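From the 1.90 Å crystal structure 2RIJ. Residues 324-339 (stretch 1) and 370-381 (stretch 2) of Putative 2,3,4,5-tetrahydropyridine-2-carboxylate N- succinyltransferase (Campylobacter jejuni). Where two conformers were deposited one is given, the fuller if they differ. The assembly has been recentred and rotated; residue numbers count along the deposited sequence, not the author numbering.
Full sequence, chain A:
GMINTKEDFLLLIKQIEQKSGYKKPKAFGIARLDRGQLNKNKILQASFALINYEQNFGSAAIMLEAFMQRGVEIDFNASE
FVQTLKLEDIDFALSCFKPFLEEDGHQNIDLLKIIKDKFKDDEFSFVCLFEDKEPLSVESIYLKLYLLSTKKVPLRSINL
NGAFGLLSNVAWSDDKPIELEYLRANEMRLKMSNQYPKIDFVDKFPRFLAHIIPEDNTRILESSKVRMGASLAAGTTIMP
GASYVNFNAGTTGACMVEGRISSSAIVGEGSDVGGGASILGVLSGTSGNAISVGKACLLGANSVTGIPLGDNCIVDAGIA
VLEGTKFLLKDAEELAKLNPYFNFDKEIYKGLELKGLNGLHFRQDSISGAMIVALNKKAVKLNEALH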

# COMPACT_ATOMS: atom_id res chain seq x y z
N GLY A 324 -2.05 19.94 -5.37
CA GLY A 324 -2.88 18.80 -5.61
C GLY A 324 -2.50 17.50 -4.98
O GLY A 324 -3.23 16.51 -5.08
N THR A 325 -1.35 17.46 -4.32
CA THR A 325 -1.01 16.29 -3.53
C THR A 325 -2.04 16.03 -2.46
O THR A 325 -2.47 16.95 -1.75
CB THR A 325 0.37 16.47 -2.87
OG1 THR A 325 1.26 17.01 -3.83
CG2 THR A 325 0.88 15.19 -2.35
N LYS A 326 -2.44 14.77 -2.31
CA LYS A 326 -3.32 14.37 -1.22
C LYS A 326 -2.53 13.82 -0.05
O LYS A 326 -1.56 13.09 -0.24
CB LYS A 326 -4.32 13.34 -1.71
CG LYS A 326 -5.29 13.88 -2.75
CD LYS A 326 -6.09 12.73 -3.36
CE LYS A 326 -7.08 13.23 -4.34
NZ LYS A 326 -7.91 12.08 -4.76
N PHE A 327 -2.98 14.18 1.14
CA PHE A 327 -2.37 13.77 2.41
C PHE A 327 -3.40 13.18 3.33
O PHE A 327 -4.53 13.68 3.42
CB PHE A 327 -1.75 14.98 3.14
CG PHE A 327 -0.64 15.63 2.36
CD1 PHE A 327 0.68 15.15 2.45
CD2 PHE A 327 -0.91 16.66 1.46
CE1 PHE A 327 1.68 15.72 1.69
CE2 PHE A 327 0.11 17.20 0.70
CZ PHE A 327 1.37 16.74 0.80
N LEU A 328 -2.96 12.15 4.06
CA LEU A 328 -3.76 11.51 5.09
C LEU A 328 -3.47 12.24 6.39
O LEU A 328 -2.30 12.33 6.79
CB LEU A 328 -3.37 10.03 5.22
CG LEU A 328 -4.09 9.16 6.26
CD1 LEU A 328 -5.51 8.93 5.83
CD2 LEU A 328 -3.39 7.82 6.49
N LEU A 329 -4.51 12.77 7.01
CA LEU A 329 -4.38 13.55 8.23
C LEU A 329 -4.19 12.66 9.45
O LEU A 329 -4.94 11.71 9.64
CB LEU A 329 -5.62 14.41 8.46
CG LEU A 329 -5.60 15.24 9.75
CD1 LEU A 329 -4.65 16.38 9.49
CD2 LEU A 329 -6.98 15.74 10.14
N LYS A 330 -3.21 12.99 10.29
CA LYS A 330 -3.03 12.38 11.59
C LYS A 330 -3.00 13.46 12.63
O LYS A 330 -2.77 14.63 12.32
CB LYS A 330 -1.78 11.51 11.61
CG LYS A 330 -1.88 10.40 10.55
CD LYS A 330 -1.15 9.17 10.90
CE LYS A 330 -1.30 8.10 9.79
NZ LYS A 330 -2.70 7.56 9.64
N ASP A 331 -3.25 13.10 13.88
CA ASP A 331 -3.16 14.07 15.00
C ASP A 331 -4.19 15.18 14.89
O ASP A 331 -3.91 16.32 15.28
CB ASP A 331 -1.74 14.68 15.08
CG ASP A 331 -0.64 13.63 15.19
OD1 ASP A 331 -0.78 12.74 16.04
OD2 ASP A 331 0.36 13.67 14.42
N ALA A 332 -5.40 14.86 14.45
CA ALA A 332 -6.43 15.89 14.20
C ALA A 332 -6.77 16.74 15.41
O ALA A 332 -6.92 17.96 15.30
CB ALA A 332 -7.67 15.28 13.62
N GLU A 333 -6.85 16.12 16.58
CA GLU A 333 -7.24 16.88 17.78
C GLU A 333 -6.22 17.92 18.19
O GLU A 333 -6.58 19.05 18.54
CB GLU A 333 -7.58 15.94 18.96
CG GLU A 333 -8.69 14.97 18.65
N GLU A 334 -4.94 17.56 18.10
CA GLU A 334 -3.87 18.49 18.43
C GLU A 334 -3.73 19.58 17.37
O GLU A 334 -3.48 20.75 17.70
CB GLU A 334 -2.53 17.74 18.60
CG GLU A 334 -2.40 16.93 19.89
CD GLU A 334 -2.58 17.79 21.15
OE1 GLU A 334 -1.78 18.73 21.41
OE2 GLU A 334 -3.55 17.51 21.90
N LEU A 335 -3.89 19.20 16.10
CA LEU A 335 -3.84 20.18 15.02
C LEU A 335 -5.03 21.17 15.13
O LEU A 335 -4.83 22.35 14.92
CB LEU A 335 -3.76 19.52 13.63
CG LEU A 335 -2.36 18.98 13.22
CD1 LEU A 335 -2.51 18.13 11.93
CD2 LEU A 335 -1.28 20.09 13.06
N ALA A 336 -6.21 20.69 15.48
CA ALA A 336 -7.37 21.59 15.79
C ALA A 336 -7.03 22.66 16.80
O ALA A 336 -7.41 23.83 16.64
CB ALA A 336 -8.53 20.77 16.26
N LYS A 337 -6.27 22.31 17.83
CA LYS A 337 -5.88 23.28 18.84
C LYS A 337 -5.01 24.39 18.30
O LYS A 337 -5.15 25.54 18.71
CB LYS A 337 -5.14 22.60 19.98
CG LYS A 337 -6.01 21.69 20.82
CD LYS A 337 -5.23 21.19 22.04
CE LYS A 337 -5.84 19.93 22.64
NZ LYS A 337 -5.06 19.49 23.85
N LEU A 338 -4.09 24.05 17.41
CA LEU A 338 -3.21 25.04 16.81
C LEU A 338 -3.96 25.82 15.70
O LEU A 338 -3.49 26.86 15.25
CB LEU A 338 -1.96 24.32 16.21
CG LEU A 338 -1.06 23.61 17.21
CD1 LEU A 338 0.02 22.81 16.53
CD2 LEU A 338 -0.46 24.68 18.15
N ASN A 339 -5.07 25.28 15.23
CA ASN A 339 -5.78 25.77 14.02
C ASN A 339 -7.31 25.71 14.26
O ASN A 339 -8.03 24.93 13.63
CB ASN A 339 -5.38 24.93 12.80
CG ASN A 339 -3.89 24.97 12.53
OD1 ASN A 339 -3.36 25.99 12.05
ND2 ASN A 339 -3.23 23.86 12.78
N ALA A 370 2.11 5.97 2.01
CA ALA A 370 1.10 7.07 2.06
C ALA A 370 1.76 8.42 2.39
O ALA A 370 2.64 8.50 3.26
CB ALA A 370 -0.00 6.81 3.08
N MSE A 371 1.29 9.47 1.74
CA MSE A 371 1.64 10.82 2.15
C MSE A 371 0.80 11.22 3.35
O MSE A 371 -0.44 11.10 3.35
CB MSE A 371 1.46 11.81 0.99
CG MSE A 371 2.32 11.53 -0.20
SE MSE A 371 4.19 11.74 0.24
CE MSE A 371 4.37 13.62 0.32
N ILE A 372 1.49 11.69 4.39
CA ILE A 372 0.82 12.08 5.65
C ILE A 372 0.98 13.56 5.96
O ILE A 372 2.01 14.14 5.71
CB ILE A 372 1.34 11.23 6.86
CG1 ILE A 372 0.77 9.81 6.79
CG2 ILE A 372 1.02 11.89 8.23
CD1 ILE A 372 1.59 8.79 7.55
N VAL A 373 -0.06 14.16 6.51
CA VAL A 373 0.06 15.43 7.19
C VAL A 373 -0.27 15.17 8.68
O VAL A 373 -1.33 14.61 9.01
CB VAL A 373 -0.77 16.57 6.59
CG1 VAL A 373 -2.32 16.26 6.57
CG2 VAL A 373 -0.43 17.87 7.33
N ALA A 374 0.67 15.50 9.56
CA ALA A 374 0.59 15.17 11.00
C ALA A 374 0.99 16.38 11.85
O ALA A 374 1.26 17.46 11.31
CB ALA A 374 1.48 13.96 11.31
N LEU A 375 1.07 16.21 13.17
CA LEU A 375 1.50 17.26 14.05
C LEU A 375 3.03 17.33 14.11
O LEU A 375 3.70 16.33 14.30
CB LEU A 375 0.94 17.06 15.48
CG LEU A 375 1.40 18.00 16.59
CD1 LEU A 375 0.75 19.38 16.45
CD2 LEU A 375 1.18 17.34 17.98
N ASN A 376 3.55 18.53 13.98
CA ASN A 376 4.92 18.79 14.36
C ASN A 376 4.94 18.76 15.90
O ASN A 376 4.43 19.67 16.54
CB ASN A 376 5.38 20.13 13.82
CG ASN A 376 6.74 20.55 14.38
OD1 ASN A 376 7.39 19.76 15.09
ND2 ASN A 376 7.13 21.78 14.11
N LYS A 377 5.51 17.72 16.47
CA LYS A 377 5.49 17.56 17.93
C LYS A 377 6.01 18.80 18.65
O LYS A 377 5.40 19.26 19.62
CB LYS A 377 6.25 16.30 18.35
CG LYS A 377 5.83 14.99 17.60
CD LYS A 377 4.32 14.68 17.64
CE LYS A 377 3.93 13.50 16.67
NZ LYS A 377 3.26 13.86 15.32
N LYS A 378 7.10 19.39 18.15
CA LYS A 378 7.60 20.67 18.72
C LYS A 378 6.61 21.87 18.69
O LYS A 378 6.79 22.82 19.47
CB LYS A 378 8.92 21.13 18.07
CG LYS A 378 9.95 20.05 17.73
CD LYS A 378 10.02 18.94 18.76
N ALA A 379 5.60 21.85 17.82
CA ALA A 379 4.69 23.01 17.64
C ALA A 379 3.65 23.17 18.78
O ALA A 379 3.16 24.30 19.03
CB ALA A 379 3.99 22.95 16.29
N VAL A 380 3.28 22.06 19.43
CA VAL A 380 2.41 22.12 20.61
C VAL A 380 3.13 22.89 21.73
O VAL A 380 2.55 23.82 22.31
CB VAL A 380 2.02 20.72 21.13
CG1 VAL A 380 1.28 20.82 22.48
CG2 VAL A 380 1.16 20.01 20.11
N LYS A 381 4.38 22.49 22.01
CA LYS A 381 5.26 23.23 22.92
C LYS A 381 5.95 24.40 22.20
O LYS A 381 5.35 25.47 21.99

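Two short parallel strands, 326-329 and 371-375, set the frame of this contact, and the side chains fill the space on both faces of the sheet. The register is fixed by three backbone hydrogen bonds: Leu328 N to Met371 O (2.8 Å, 172° at the hydrogen), Val373 N to Leu328 O (2.9 Å, 156°) and Lys330 N to Val373 O (2.8 Å, 160°). Leu328 thus bonds through both its N and its O, as a parallel ladder requires, and the pairs Leu328-Ile372 and Leu329-Val373 fall level. The strand axes nevertheless cross at -48°, a strong twist.

On the face carrying Leu329 and Val373, Val373 is the bump. Its CG1 fits between two neighbours, 3.7 Å from Phe327 CB and 3.7 Å from Leu329 CD1. The Phe327 ring (chi1 m) lies obliquely against the other strand; its CE1 meets the selenomethionine methyl, Met371 CE, at 3.7 Å. On the face carrying Leu328 and Ile372, that pair is the loose one, Leu328 CB and Ile372 CG1 being 4.4 Å apart, and the aliphatic part of Lys330 packs closer, its CE 3.7 Å from Ile372 CD1.

At the C-terminal end of the second strand, Leu375 fills a hollow lined by helix 332-338. Its CD1 lies 3.5 Å from Leu338 CD1 and 4.0 Å from Leu335 CD2, and its CD2 touches Glu334 CB at 3.8 Å. Leu338 CD1 sits in the corner formed by Leu375 and Ala379, since it also approaches Ala379 CB at 4.0 Å.

Asp331 holds the polar edge of this pocket. Its OD2 accepts from Leu375 N (2.9 Å, 176°), a nearly straight bond, and forms a salt bridge with Lys377 NZ at 3.0 Å. Although Lys377 CB points away, the side chain folds back, and NZ also donates to Leu375 O at 2.7 Å. The two stretches together bury 833 Å².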